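Local coordinates for DNA repair protein RAD2 (Saccharomyces cerevisiae, PDB 4Q0W), which cuts single-stranded DNA as an endonuclease in the excision repair of damage from UV light, bulky adducts and cross-linking agents, at the calcium ion site. Sequence-based numbering; all coordinates share one arbitrary frame.

The calcium ion site. Residues 1, 83, 173, 192, 194, 243, 317. With CA (calcium ion), chain B.
Gly1 N, the chain's first nitrogen, is gripped by three carboxylates, though two of these bonds are weak. Its clearest bond runs to OD2 of the poorly ordered Asp243, 2.9 Å from Gly1 N, on that oxygen's syn lone pair. The weak bonds reach Asp192 OD1 and Asp194 OD2. This is the acidic two-metal centre of the XPG/RAD2 (FEN1-like) nuclease core, whose natural cofactor is magnesium; one calcium ion is described here. Each carboxylate that binds the ion does so through one oxygen. Asp192 OD2 and Asp194 OD2 both lie 2.5 Å from the calcium ion. Water 1 also binds the ion. Glu173 OE1 lies 2.6 Å from the calcium ion, roughly opposite this water, at 155°. The shell is irregular and may include ligands that are not seen. Asp192 has CG anti to the backbone N (chi1 -173°), and its carboxylate is split between two partners. OD2 turns to the metal. Asp192 OD1 accepts the backbone N of Asp194 at 3.0 Å, from above the carboxylate plane. That bond ties the start of helix 194-197 to the metal ligand. An alanine in place of Asp192 would remove both oxygens and would probably weaken metal binding and loosen the start of this helix. Glu173, on helix 172-181, bends at chi2 (87°), which brings OE1 to the ion. Tyr317 OH makes a weak bond to Asp194 OD1. Asp243 OD2 stays 3.7 Å from the calcium ion, beyond bonding distance. Lys83, from helix 81-88, reaches in fully extended, with NZ 4.3 Å from the calcium ion. If this amine and the chain terminus are protonated, they are likely to offset part of the crowded negative charge.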
ATOM      1  N   GLY A   1       7.801 -16.967  11.016  1.00 29.54           N
ATOM      2  CA  GLY A   1       8.750 -16.623   9.971  1.00 22.79           C
ATOM      3  C   GLY A   1       9.290 -15.209  10.087  1.00 28.69           C
ATOM      4  O   GLY A   1       8.927 -14.449  10.990  1.00 22.27           O
ATOM      5  N   LYS A  83       9.905 -15.651  21.983  1.00 33.59           N
ATOM      6  CA  LYS A  83       8.734 -15.695  21.114  1.00 34.84           C
ATOM      7  C   LYS A  83       7.474 -15.316  21.878  1.00 38.75           C
ATOM      8  O   LYS A  83       6.640 -14.555  21.382  1.00 37.95           O
ATOM      9  CB  LYS A  83       8.571 -17.079  20.487  1.00 30.17           C
ATOM     10  CG  LYS A  83       7.361 -17.189  19.582  1.00 36.31           C
ATOM     11  CD  LYS A  83       7.336 -18.530  18.863  1.00 39.61           C
ATOM     12  CE  LYS A  83       6.176 -18.602  17.890  1.00 41.75           C
ATOM     13  NZ  LYS A  83       6.195 -19.872  17.117  1.00 61.11           N
ATOM     14  N   GLU A 173      10.354 -26.152  13.404  1.00 16.29           N
ATOM     15  CA  GLU A 173      11.242 -25.807  12.288  1.00 19.36           C
ATOM     16  C   GLU A 173      12.702 -25.918  12.686  1.00 18.22           C
ATOM     17  O   GLU A 173      13.539 -26.317  11.873  1.00 15.55           O
ATOM     18  CB  GLU A 173      11.004 -24.382  11.747  1.00 24.85           C
ATOM     19  CG  GLU A 173       9.605 -23.853  11.892  1.00 29.80           C
ATOM     20  CD  GLU A 173       9.413 -23.187  13.223  1.00 37.07           C
ATOM     21  OE1 GLU A 173       9.993 -22.089  13.419  1.00 46.79           O
ATOM     22  OE2 GLU A 173       8.705 -23.767  14.077  1.00 38.47           O
ATOM     23  N   ASP A 192       7.544 -21.898   6.552  1.00 23.10           N
ATOM     24  CA  ASP A 192       7.974 -20.962   7.591  1.00 20.68           C
ATOM     25  C   ASP A 192       9.429 -20.566   7.343  1.00 19.02           C
ATOM     26  O   ASP A 192      10.323 -21.390   7.516  1.00 17.72           O
ATOM     27  CB  ASP A 192       7.851 -21.648   8.950  1.00 19.96           C
ATOM     28  CG  ASP A 192       8.120 -20.714  10.116  1.00 30.58           C
ATOM     29  OD1 ASP A 192       8.706 -19.628   9.909  1.00 21.56           O
ATOM     30  OD2 ASP A 192       7.752 -21.089  11.256  1.00 36.22           O
ATOM     31  N   ASP A 194      11.501 -19.035   9.041  1.00 14.76           N
ATOM     32  CA  ASP A 194      12.383 -19.206  10.204  1.00 17.70           C
ATOM     33  C   ASP A 194      13.386 -20.347  10.003  1.00 20.30           C
ATOM     34  O   ASP A 194      14.501 -20.317  10.533  1.00 17.47           O
ATOM     35  CB  ASP A 194      11.557 -19.514  11.450  1.00 22.22           C
ATOM     36  CG  ASP A 194      11.074 -18.263  12.149  1.00 28.97           C
ATOM     37  OD1 ASP A 194      11.735 -17.210  12.006  1.00 28.91           O
ATOM     38  OD2 ASP A 194      10.045 -18.343  12.849  1.00 34.48           O
ATOM     39  N   ASP A 243       9.132 -13.728  14.841  1.00 29.60           N
ATOM     40  CA  ASP A 243       8.582 -14.176  16.122  1.00 30.21           C
ATOM     41  C   ASP A 243       9.478 -13.835  17.316  1.00 35.80           C
ATOM     42  O   ASP A 243       9.047 -13.947  18.466  1.00 36.68           O
ATOM     43  CB  ASP A 243       8.334 -15.684  16.097  1.00 39.41           C
ATOM     44  CG  ASP A 243       7.528 -16.116  14.894  1.00 54.08           C
ATOM     45  OD1 ASP A 243       6.283 -16.156  15.002  1.00 58.57           O
ATOM     46  OD2 ASP A 243       8.144 -16.400  13.839  1.00 52.13           O
ATOM     47  N   TYR A 317      18.356 -18.098  17.434  1.00 19.09           N
ATOM     48  CA  TYR A 317      18.383 -18.708  16.103  1.00 17.21           C
ATOM     49  C   TYR A 317      19.588 -19.627  15.922  1.00 18.85           C
ATOM     50  O   TYR A 317      19.500 -20.630  15.218  1.00 19.57           O
ATOM     51  CB  TYR A 317      18.393 -17.631  15.012  1.00 13.97           C
ATOM     52  CG  TYR A 317      17.052 -16.962  14.756  1.00 16.48           C
ATOM     53  CD1 TYR A 317      15.962 -17.690  14.272  1.00 16.95           C
ATOM     54  CD2 TYR A 317      16.888 -15.600  14.959  1.00 17.03           C
ATOM     55  CE1 TYR A 317      14.739 -17.077  14.020  1.00 19.68           C
ATOM     56  CE2 TYR A 317      15.673 -14.973  14.706  1.00 20.44           C
ATOM     57  CZ  TYR A 317      14.605 -15.715  14.237  1.00 24.90           C
ATOM     58  OH  TYR A 317      13.407 -15.090  13.985  1.00 25.51           O
TER
HETATM   59 CA    CA B1001       8.385 -20.069  13.444  1.00 50.12          CA
HETATM   60  O   HOH W   1       6.786 -18.459  12.473  1.00 47.95           O